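Local coordinates for protein DNA ligase (Aquifex aeolicus, PDB 3QWU) that probably acts as an ATP-dependent nucleic acid ligase, holding adenosine in a nucleotidyltransferase domain and also binding calcium, at residues E72-V77 / R190-E195; T307-K312 / G341-L346; N246-P251 / L353-L358. All blocks are in the same frame, centred on the assembly; numbering follows the deposited sequence.

Interaction 1. Residues E72-V77 / R190-E195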
loop_
_atom_site.group_PDB
_atom_site.type_symbol
_atom_site.label_atom_id
_atom_site.label_comp_id
_atom_site.label_asym_id
_atom_site.label_seq_id
_atom_site.Cartn_x
_atom_site.Cartn_y
_atom_site.Cartn_z
ATOM N N GLU A 72 16.146 -29.251 -6.352
ATOM C CA GLU A 72 17.314 -30.091 -6.566
ATOM C C GLU A 72 16.951 -31.438 -7.173
ATOM O O GLU A 72 17.850 -32.218 -7.500
ATOM C CB GLU A 72 17.968 -30.488 -5.227
ATOM C CG GLU A 72 18.421 -29.375 -4.318
ATOM C CD GLU A 72 18.770 -29.932 -2.935
ATOM O OE1 GLU A 72 17.980 -30.790 -2.420
ATOM O OE2 GLU A 72 19.836 -29.528 -2.400
ATOM N N ALA A 73 15.668 -31.743 -7.215
ATOM C CA ALA A 73 15.154 -32.994 -7.735
ATOM C C ALA A 73 13.997 -32.676 -8.678
ATOM O O ALA A 73 13.599 -31.532 -8.810
ATOM C CB ALA A 73 14.688 -33.889 -6.574
ATOM N N PRO A 74 13.472 -33.678 -9.367
ATOM C CA PRO A 74 12.269 -33.471 -10.135
ATOM C C PRO A 74 11.110 -33.040 -9.270
ATOM O O PRO A 74 11.117 -33.244 -8.032
ATOM C CB PRO A 74 11.960 -34.862 -10.680
ATOM C CG PRO A 74 13.251 -35.592 -10.664
ATOM C CD PRO A 74 13.987 -35.058 -9.492
ATOM N N PHE A 75 10.106 -32.451 -9.910
ATOM C CA PHE A 75 8.995 -31.938 -9.175
ATOM C C PHE A 75 7.700 -32.091 -9.934
ATOM O O PHE A 75 7.627 -31.952 -11.166
ATOM C CB PHE A 75 9.224 -30.461 -8.762
ATOM C CG PHE A 75 9.637 -29.604 -9.882
ATOM C CD1 PHE A 75 8.688 -28.965 -10.659
ATOM C CD2 PHE A 75 10.980 -29.477 -10.214
ATOM C CE1 PHE A 75 9.068 -28.189 -11.726
ATOM C CE2 PHE A 75 11.357 -28.741 -11.283
ATOM C CZ PHE A 75 10.394 -28.066 -12.052
ATOM N N TRP A 76 6.667 -32.358 -9.161
ATOM C CA TRP A 76 5.325 -32.437 -9.681
ATOM C C TRP A 76 4.696 -31.023 -9.760
ATOM O O TRP A 76 4.857 -30.203 -8.858
ATOM C CB TRP A 76 4.486 -33.348 -8.775
ATOM C CG TRP A 76 4.838 -34.814 -8.869
ATOM C CD1 TRP A 76 5.669 -35.509 -8.056
ATOM C CD2 TRP A 76 4.347 -35.744 -9.829
ATOM N NE1 TRP A 76 5.717 -36.819 -8.426
ATOM C CE2 TRP A 76 4.917 -36.998 -9.520
ATOM C CE3 TRP A 76 3.467 -35.647 -10.917
ATOM C CZ2 TRP A 76 4.652 -38.141 -10.258
ATOM C CZ3 TRP A 76 3.190 -36.800 -11.648
ATOM C CH2 TRP A 76 3.796 -38.024 -11.322
ATOM N N VAL A 77 3.962 -30.786 -10.827
ATOM C CA VAL A 77 3.288 -29.516 -11.055
ATOM C C VAL A 77 1.829 -29.762 -10.953
ATOM O O VAL A 77 1.305 -30.618 -11.628
ATOM C CB VAL A 77 3.678 -28.971 -12.390
ATOM C CG1 VAL A 77 2.889 -27.730 -12.738
ATOM C CG2 VAL A 77 5.204 -28.650 -12.349
ATOM N N ARG A 190 5.294 -34.489 -13.903
ATOM C CA ARG A 190 6.543 -34.516 -13.164
ATOM C C ARG A 190 7.614 -33.942 -14.043
ATOM O O ARG A 190 7.783 -34.386 -15.179
ATOM C CB ARG A 190 6.889 -35.966 -12.837
ATOM C CG ARG A 190 8.137 -36.137 -12.038
ATOM C CD ARG A 190 8.195 -37.512 -11.554
ATOM N NE ARG A 190 9.161 -37.679 -10.490
ATOM C CZ ARG A 190 10.445 -37.892 -10.683
ATOM N NH1 ARG A 190 10.931 -37.929 -11.916
ATOM N NH2 ARG A 190 11.249 -38.046 -9.629
ATOM N N PHE A 191 8.338 -32.958 -13.527
ATOM C CA PHE A 191 9.219 -32.143 -14.372
ATOM C C PHE A 191 10.548 -31.923 -13.720
ATOM O O PHE A 191 10.681 -32.119 -12.510
ATOM C CB PHE A 191 8.588 -30.768 -14.670
ATOM C CG PHE A 191 7.349 -30.842 -15.515
ATOM C CD1 PHE A 191 7.438 -30.864 -16.896
ATOM C CD2 PHE A 191 6.093 -30.897 -14.927
ATOM C CE1 PHE A 191 6.281 -30.971 -17.682
ATOM C CE2 PHE A 191 4.946 -30.969 -15.694
ATOM C CZ PHE A 191 5.034 -31.011 -17.065
ATOM N N THR A 192 11.511 -31.482 -14.542
ATOM C CA THR A 192 12.800 -30.948 -14.082
ATOM C C THR A 192 12.965 -29.548 -14.611
ATOM O O THR A 192 12.290 -29.178 -15.597
ATOM C CB THR A 192 14.000 -31.772 -14.644
ATOM O OG1 THR A 192 14.048 -31.588 -16.062
ATOM C CG2 THR A 192 13.852 -33.256 -14.347
ATOM N N ALA A 193 13.891 -28.792 -13.999
ATOM C CA ALA A 193 14.261 -27.441 -14.465
ATOM C C ALA A 193 15.207 -27.420 -15.675
ATOM O O ALA A 193 15.965 -26.479 -15.851
ATOM C CB ALA A 193 14.877 -26.592 -13.301
ATOM N N SER A 194 15.138 -28.422 -16.533
ATOM C CA SER A 194 15.939 -28.452 -17.758
ATOM C C SER A 194 15.421 -27.476 -18.813
ATOM O O SER A 194 14.407 -26.834 -18.637
ATOM C CB SER A 194 15.916 -29.868 -18.325
ATOM O OG SER A 194 14.604 -30.406 -18.179
ATOM N N GLU A 195 16.125 -27.354 -19.926
ATOM C CA GLU A 195 15.618 -26.532 -21.017
ATOM C C GLU A 195 14.213 -27.012 -21.395
ATOM O O GLU A 195 13.290 -26.214 -21.475
ATOM C CB GLU A 195 16.539 -26.594 -22.240
ATOM C CG GLU A 195 16.610 -25.295 -23.065
ATOM C CD GLU A 195 17.661 -25.388 -24.219
ATOM O OE1 GLU A 195 18.592 -26.215 -24.119
ATOM O OE2 GLU A 195 17.560 -24.618 -25.211
#

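Interaction 2. Residues T307-K312 / G341-L346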
loop_
_atom_site.group_PDB
_atom_site.type_symbol
_atom_site.label_atom_id
_atom_site.label_comp_id
_atom_site.label_asym_id
_atom_site.label_seq_id
_atom_site.Cartn_x
_atom_site.Cartn_y
_atom_site.Cartn_z
ATOM N N THR A 307 -23.487 -15.642 -1.328
ATOM C CA THR A 307 -24.634 -16.551 -1.284
ATOM C C THR A 307 -24.206 -18.003 -1.171
ATOM O O THR A 307 -23.306 -18.436 -1.841
ATOM C CB THR A 307 -25.600 -16.363 -2.500
ATOM O OG1 THR A 307 -26.733 -17.255 -2.370
ATOM C CG2 THR A 307 -24.913 -16.653 -3.825
ATOM N N CYS A 308 -24.823 -18.767 -0.296
ATOM C CA CYS A 308 -24.406 -20.164 -0.107
ATOM C C CYS A 308 -25.530 -20.986 0.513
ATOM O O CYS A 308 -26.521 -20.431 0.974
ATOM C CB CYS A 308 -23.122 -20.220 0.709
ATOM S SG CYS A 308 -23.268 -19.430 2.341
ATOM N N LYS A 309 -25.386 -22.311 0.458
ATOM C CA LYS A 309 -26.460 -23.307 0.778
ATOM C C LYS A 309 -26.111 -24.216 1.950
ATOM O O LYS A 309 -24.997 -24.716 2.009
ATOM C CB LYS A 309 -26.576 -24.261 -0.387
ATOM C CG LYS A 309 -27.739 -24.139 -1.224
ATOM C CD LYS A 309 -27.470 -24.922 -2.530
ATOM C CE LYS A 309 -27.909 -26.379 -2.432
ATOM N NZ LYS A 309 -27.682 -27.183 -3.670
ATOM N N PHE A 310 -27.055 -24.507 2.823
ATOM C CA PHE A 310 -26.788 -25.438 3.907
ATOM C C PHE A 310 -27.831 -26.522 3.986
ATOM O O PHE A 310 -28.973 -26.290 3.648
ATOM C CB PHE A 310 -26.778 -24.774 5.274
ATOM C CG PHE A 310 -25.813 -23.682 5.413
ATOM C CD1 PHE A 310 -26.002 -22.489 4.739
ATOM C CD2 PHE A 310 -24.745 -23.803 6.288
ATOM C CE1 PHE A 310 -25.105 -21.437 4.889
ATOM C CE2 PHE A 310 -23.852 -22.750 6.478
ATOM C CZ PHE A 310 -24.013 -21.569 5.767
ATOM N N ARG A 311 -27.418 -27.687 4.471
ATOM C CA ARG A 311 -28.323 -28.771 4.859
ATOM C C ARG A 311 -29.025 -28.440 6.183
ATOM O O ARG A 311 -30.208 -28.766 6.354
ATOM C CB ARG A 311 -27.553 -30.085 4.965
ATOM C CG ARG A 311 -26.750 -30.369 3.684
ATOM C CD ARG A 311 -26.235 -31.762 3.607
ATOM N NE ARG A 311 -27.268 -32.676 3.137
ATOM C CZ ARG A 311 -27.114 -33.995 3.011
ATOM N NH1 ARG A 311 -28.141 -34.724 2.579
ATOM N NH2 ARG A 311 -25.956 -34.582 3.314
ATOM N N LYS A 312 -28.325 -27.736 7.078
ATOM C CA LYS A 312 -28.891 -27.371 8.356
ATOM C C LYS A 312 -28.936 -25.862 8.547
ATOM O O LYS A 312 -27.920 -25.179 8.370
ATOM C CB LYS A 312 -28.028 -27.926 9.475
ATOM C CG LYS A 312 -27.985 -29.420 9.591
ATOM C CD LYS A 312 -27.710 -29.814 11.066
ATOM C CE LYS A 312 -27.539 -31.343 11.265
ATOM N NZ LYS A 312 -27.250 -31.644 12.708
ATOM N N GLY A 341 -35.469 -25.971 -1.825
ATOM C CA GLY A 341 -35.324 -27.404 -2.058
ATOM C C GLY A 341 -35.179 -28.055 -0.707
ATOM O O GLY A 341 -35.977 -27.761 0.204
ATOM N N ASP A 342 -34.163 -28.913 -0.582
ATOM C CA ASP A 342 -33.744 -29.528 0.709
ATOM C C ASP A 342 -32.646 -28.753 1.478
ATOM O O ASP A 342 -32.114 -29.259 2.486
ATOM C CB ASP A 342 -33.208 -30.948 0.487
ATOM C CG ASP A 342 -34.302 -31.970 0.324
ATOM O OD1 ASP A 342 -35.392 -31.766 0.919
ATOM O OD2 ASP A 342 -34.056 -32.986 -0.377
ATOM N N TYR A 343 -32.319 -27.543 1.023
ATOM C CA TYR A 343 -31.269 -26.737 1.647
ATOM C C TYR A 343 -31.824 -25.417 2.123
ATOM O O TYR A 343 -32.790 -24.898 1.575
ATOM C CB TYR A 343 -30.138 -26.468 0.663
ATOM C CG TYR A 343 -29.469 -27.725 0.183
ATOM C CD1 TYR A 343 -28.351 -28.238 0.830
ATOM C CD2 TYR A 343 -29.965 -28.417 -0.915
ATOM C CE1 TYR A 343 -27.735 -29.425 0.392
ATOM C CE2 TYR A 343 -29.339 -29.613 -1.376
ATOM C CZ TYR A 343 -28.224 -30.110 -0.714
ATOM O OH TYR A 343 -27.625 -31.286 -1.143
ATOM N N TRP A 344 -31.211 -24.894 3.174
ATOM C CA TRP A 344 -31.399 -23.511 3.581
ATOM C C TRP A 344 -30.479 -22.601 2.746
ATOM O O TRP A 344 -29.262 -22.764 2.783
ATOM C CB TRP A 344 -31.101 -23.399 5.062
ATOM C CG TRP A 344 -32.148 -24.072 5.835
ATOM C CD1 TRP A 344 -32.205 -25.399 6.189
ATOM C CD2 TRP A 344 -33.351 -23.477 6.315
ATOM N NE1 TRP A 344 -33.360 -25.649 6.890
ATOM C CE2 TRP A 344 -34.085 -24.493 6.977
ATOM C CE3 TRP A 344 -33.882 -22.177 6.258
ATOM C CZ2 TRP A 344 -35.313 -24.251 7.583
ATOM C CZ3 TRP A 344 -35.115 -21.934 6.870
ATOM C CH2 TRP A 344 -35.817 -22.969 7.521
ATOM N N ARG A 345 -31.048 -21.679 1.972
ATOM C CA ARG A 345 -30.240 -20.712 1.221
ATOM C C ARG A 345 -29.856 -19.498 2.084
ATOM O O ARG A 345 -30.724 -18.890 2.725
ATOM C CB ARG A 345 -30.981 -20.245 -0.026
ATOM C CG ARG A 345 -30.418 -19.017 -0.656
ATOM C CD ARG A 345 -29.067 -19.266 -1.209
ATOM N NE ARG A 345 -29.130 -20.195 -2.317
ATOM C CZ ARG A 345 -28.094 -20.582 -3.037
ATOM N NH1 ARG A 345 -26.869 -20.152 -2.757
ATOM N NH2 ARG A 345 -28.282 -21.428 -4.033
ATOM N N LEU A 346 -28.564 -19.180 2.146
ATOM C CA LEU A 346 -28.110 -17.979 2.860
ATOM C C LEU A 346 -27.539 -16.951 1.893
ATOM O O LEU A 346 -26.735 -17.283 1.012
ATOM C CB LEU A 346 -27.058 -18.299 3.896
ATOM C CG LEU A 346 -26.527 -17.106 4.698
ATOM C CD1 LEU A 346 -27.608 -16.488 5.597
ATOM C CD2 LEU A 346 -25.360 -17.590 5.509
#

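Interaction 3. Residues N246-P251 / L353-L358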
loop_
_atom_site.group_PDB
_atom_site.type_symbol
_atom_site.label_atom_id
_atom_site.label_comp_id
_atom_site.label_asym_id
_atom_site.label_seq_id
_atom_site.Cartn_x
_atom_site.Cartn_y
_atom_site.Cartn_z
ATOM N N ASN A 246 -11.837 -3.362 -0.342
ATOM C CA ASN A 246 -11.121 -3.944 0.762
ATOM C C ASN A 246 -9.889 -3.176 1.050
ATOM O O ASN A 246 -9.112 -3.585 1.886
ATOM C CB ASN A 246 -10.671 -5.350 0.299
ATOM C CG ASN A 246 -10.858 -6.376 1.334
ATOM O OD1 ASN A 246 -11.302 -7.493 1.008
ATOM N ND2 ASN A 246 -10.575 -6.022 2.611
ATOM N N MET A 247 -9.686 -2.073 0.332
ATOM C CA MET A 247 -8.386 -1.372 0.321
ATOM C C MET A 247 -7.930 -0.741 1.618
ATOM O O MET A 247 -6.769 -0.398 1.712
ATOM C CB MET A 247 -8.339 -0.278 -0.744
ATOM C CG MET A 247 -7.623 -0.682 -1.971
ATOM S SD MET A 247 -7.584 0.654 -3.172
ATOM C CE MET A 247 -7.472 -0.389 -4.660
ATOM N N LEU A 248 -8.816 -0.514 2.579
ATOM C CA LEU A 248 -8.380 0.160 3.796
ATOM C C LEU A 248 -7.764 -0.888 4.731
ATOM O O LEU A 248 -6.896 -0.578 5.532
ATOM C CB LEU A 248 -9.530 0.958 4.433
ATOM C CG LEU A 248 -10.140 2.083 3.556
ATOM C CD1 LEU A 248 -11.266 2.809 4.277
ATOM C CD2 LEU A 248 -9.088 3.092 3.095
ATOM N N GLN A 249 -8.146 -2.143 4.525
ATOM C CA GLN A 249 -7.597 -3.277 5.264
ATOM C C GLN A 249 -6.365 -3.905 4.560
ATOM O O GLN A 249 -6.285 -5.124 4.469
ATOM C CB GLN A 249 -8.690 -4.380 5.433
ATOM C CG GLN A 249 -10.178 -3.923 5.434
ATOM C CD GLN A 249 -10.586 -3.036 6.637
ATOM O OE1 GLN A 249 -10.886 -1.846 6.472
ATOM N NE2 GLN A 249 -10.635 -3.627 7.833
ATOM N N LEU A 250 -5.415 -3.099 4.070
ATOM C CA LEU A 250 -4.296 -3.611 3.253
ATOM C C LEU A 250 -3.000 -3.827 3.998
ATOM O O LEU A 250 -2.441 -2.878 4.533
ATOM C CB LEU A 250 -3.942 -2.635 2.132
ATOM C CG LEU A 250 -4.781 -2.542 0.859
ATOM C CD1 LEU A 250 -4.176 -1.439 -0.040
ATOM C CD2 LEU A 250 -4.923 -3.875 0.118
ATOM N N PRO A 251 -2.437 -5.039 3.930
ATOM C CA PRO A 251 -1.197 -5.248 4.660
ATOM C C PRO A 251 -0.047 -4.363 4.145
ATOM O O PRO A 251 -0.163 -3.776 3.045
ATOM C CB PRO A 251 -0.894 -6.727 4.399
ATOM C CG PRO A 251 -1.395 -6.957 3.025
ATOM C CD PRO A 251 -2.672 -6.120 2.951
ATOM N N LEU A 353 -17.254 -0.632 6.342
ATOM C CA LEU A 353 -17.683 0.601 7.001
ATOM C C LEU A 353 -16.711 1.736 6.795
ATOM O O LEU A 353 -17.119 2.899 6.719
ATOM C CB LEU A 353 -17.825 0.406 8.530
ATOM C CG LEU A 353 -19.066 -0.160 9.236
ATOM C CD1 LEU A 353 -20.107 -0.858 8.342
ATOM C CD2 LEU A 353 -18.559 -1.115 10.317
ATOM N N ASN A 354 -15.427 1.400 6.760
ATOM C CA ASN A 354 -14.402 2.417 6.599
ATOM C C ASN A 354 -14.327 2.921 5.176
ATOM O O ASN A 354 -14.257 4.106 4.955
ATOM C CB ASN A 354 -13.052 1.956 7.168
ATOM C CG ASN A 354 -13.077 1.893 8.743
ATOM O OD1 ASN A 354 -12.327 1.131 9.379
ATOM N ND2 ASN A 354 -13.986 2.660 9.344
ATOM N N MET A 355 -14.433 2.043 4.206
ATOM C CA MET A 355 -14.517 2.482 2.832
ATOM C C MET A 355 -15.778 3.275 2.646
ATOM O O MET A 355 -15.751 4.321 1.971
ATOM C CB MET A 355 -14.530 1.304 1.856
ATOM C CG MET A 355 -14.433 1.715 0.419
ATOM S SD MET A 355 -12.932 2.709 0.108
ATOM C CE MET A 355 -11.825 1.382 -0.390
ATOM N N THR A 356 -16.868 2.773 3.237
ATOM C CA THR A 356 -18.170 3.418 3.186
ATOM C C THR A 356 -18.085 4.842 3.710
ATOM O O THR A 356 -18.451 5.788 2.979
ATOM C CB THR A 356 -19.271 2.579 3.910
ATOM O OG1 THR A 356 -19.525 1.385 3.143
ATOM C CG2 THR A 356 -20.616 3.405 4.055
ATOM N N GLY A 357 -17.577 5.010 4.936
ATOM C CA GLY A 357 -17.372 6.368 5.527
ATOM C C GLY A 357 -16.372 7.244 4.747
ATOM O O GLY A 357 -16.541 8.438 4.605
ATOM N N LEU A 358 -15.314 6.657 4.201
ATOM C CA LEU A 358 -14.326 7.457 3.484
ATOM C C LEU A 358 -14.926 8.003 2.186
ATOM O O LEU A 358 -14.828 9.176 1.889
ATOM C CB LEU A 358 -13.096 6.609 3.192
ATOM C CG LEU A 358 -11.950 7.280 2.356
ATOM C CD1 LEU A 358 -11.476 8.519 3.089
ATOM C CD2 LEU A 358 -10.813 6.252 2.189
HETATM O O HOH W 1 -13.710 -0.925 5.115
#

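Interaction 1. Residues E72-V77 / R190-E195
F75 and F191 form an antiparallel hydrogen-bonded pair where two strands part. F75 N donates a hydrogen bond to F191 O at 2.7 Å, nearly along the C=O axis. F191 N returns a bond to F75 O, also 2.7 Å, but from above the carbonyl plane. The F75 ring takes the crowded position between the backbone N and the carbonyl carbon (chi1 50°). This places one ring face against the carbonyl oxygen F191 O. Its rim atom F75 CE1 reaches F191 CB at 3.9 Å. The two phenylalanine side chains cross at about a right angle. On the same side of the sheet, V77 CG2 packs on F191 CD2 at 3.5 Å.

W76 and R190, a non-hydrogen-bonded pair, use the other sheet face. R190 has CG anti to the backbone N (chi1 -178°) and stays extended to NE. Its CB sits over the face of the W76 six-membered ring, 3.7 Å from the centroid, a CH-pi contact. Further out, R190 CD meets W76 CZ2 at 3.8 Å. The last torsion (chi4 -85°) turns the guanidinium so that P74 CB lies over one of its faces. A salt bridge from R190 NH2 to D221 anchors this end. P74 also bonds to D221 through the backbone, so one residue positions both partners.

Strand 187-191 is the outer strand of a mixed sheet, and strand 75-80 runs between it and strand 215-220. Strand 75-80 continues through the adenosine-binding residues E78, E79 and K80. Helix 195-210, with S194 at its N-cap, covers the face carrying F75 and F191.

Interaction 2. Residues T307-K312 / G341-L346
At T307 a weak bond runs from OG1 to L346 O, and T307 CA-H also points at that oxygen. C308 and L346 form an antiparallel hydrogen-bonded pair. C308 N bonds to L346 O at 2.8 Å, in the carbonyl plane, and L346 N bonds back to C308 O almost along its C=O axis (176°).

K309 points to the other sheet face with R345. Its CG lies over the centre of the R345 guanidinium. The chain then bends at chi3 (90°), which carries its end over the Y343 ring. K309 CE stands 3.5 Å from the Y343 centroid, and NZ makes a cation-pi contact at 4.0 Å from the same centroid. An alanine in place of Y343 removes the ring face under K309 and the OH bond to D114, which would probably leave the K309 ammonium less well held and loosen the tie to helix 106-115.

F310 returns to the face of C308 and pairs with W344 by two bonds, F310 N to W344 O at 2.8 Å and W344 N to F310 O at 2.7 Å. W344 O also lies at the F310 ring edge, in plane. The ring atom F310 CE1 touches L346 CB at 3.8 Å. R311 runs alongside Y343, its CG 3.6 Å from Y343 CE1.

The second strand is the middle one of a three-stranded antiparallel sheet, joined to strand 330-340 by a tight hairpin. R345 forms salt bridges to E340 on that strand and to E137. Helix 313-325 packs on F310. Helix 106-115, from the RNA ligase region, meets C308, F310, R311 and Y343, and so docks the C-terminal sheet on that region.

Interaction 3. Residues N246-P251 / L353-L358
L248 carries this contact with the two methyls at its branched end. Its CG is anti to the carbonyl carbon (chi1 -61°), and the side chain reaches across to the first turns of helix 353-363. L248 CD1 lies against N354, 3.5 Å from N354 CB. L248 CD2 meets L358 CD2 at 3.7 Å. These two leucines cross obliquely, tip to tip. L358 is one turn after N354, so both methyls of L248 rest on the same side of the helix.

M355 adds a second apolar point. Its CG is anti to the backbone N (chi1 -172°), but the chain bends at chi2 and chi3. The bends bring M355 CE to M247 CB at 3.9 Å. M247 itself is extended beyond CG, and its end leads away from the helix.

A water makes the polar link. It accepts from M355 N at 3.2 Å and donates to Q249 OE1 at 3.3 Å. M355 N lies in the first turn of the helix, where amide hydrogens point outward along the axis with no acceptor earlier in the helix. The arrangement is thus a loop packed against a helix N-terminus, with a glutamine reaching an N-terminal amide through water.

The loop, between helices 233-242 and 254-269, is shaped by a turn in which Q249 N bonds to N246 O at 3.2 Å. Helix 276-299 backs the methionines: F285 and L289 touch M247, and L289 also touches M355. H329 packs on both Q249 and N354. In the second subunit, T256 packs on M247 and L250, and L260 on L358.

Interactions 1 and 2 are both antiparallel strand pairings, but of different sheets in different family regions. Their centres lie about 44 Å apart, on opposite sides of the chain's centre. Each has a face of apolar side chains under a helix and a face where a long basic side chain crosses over the face of an aromatic ring. Interaction 3 joins a loop to a helix by methyl packing and one water. It is the one contact of the three that another subunit touches. Interactions 2 and 3 lie in the same C-terminal family region, where strand 343-352 is followed directly by helix 353-363. All three are partly buried. In interaction 1 the V77 side chain is about 9 Å from the bound adenosine, while interaction 2 lies away from the annotated sites.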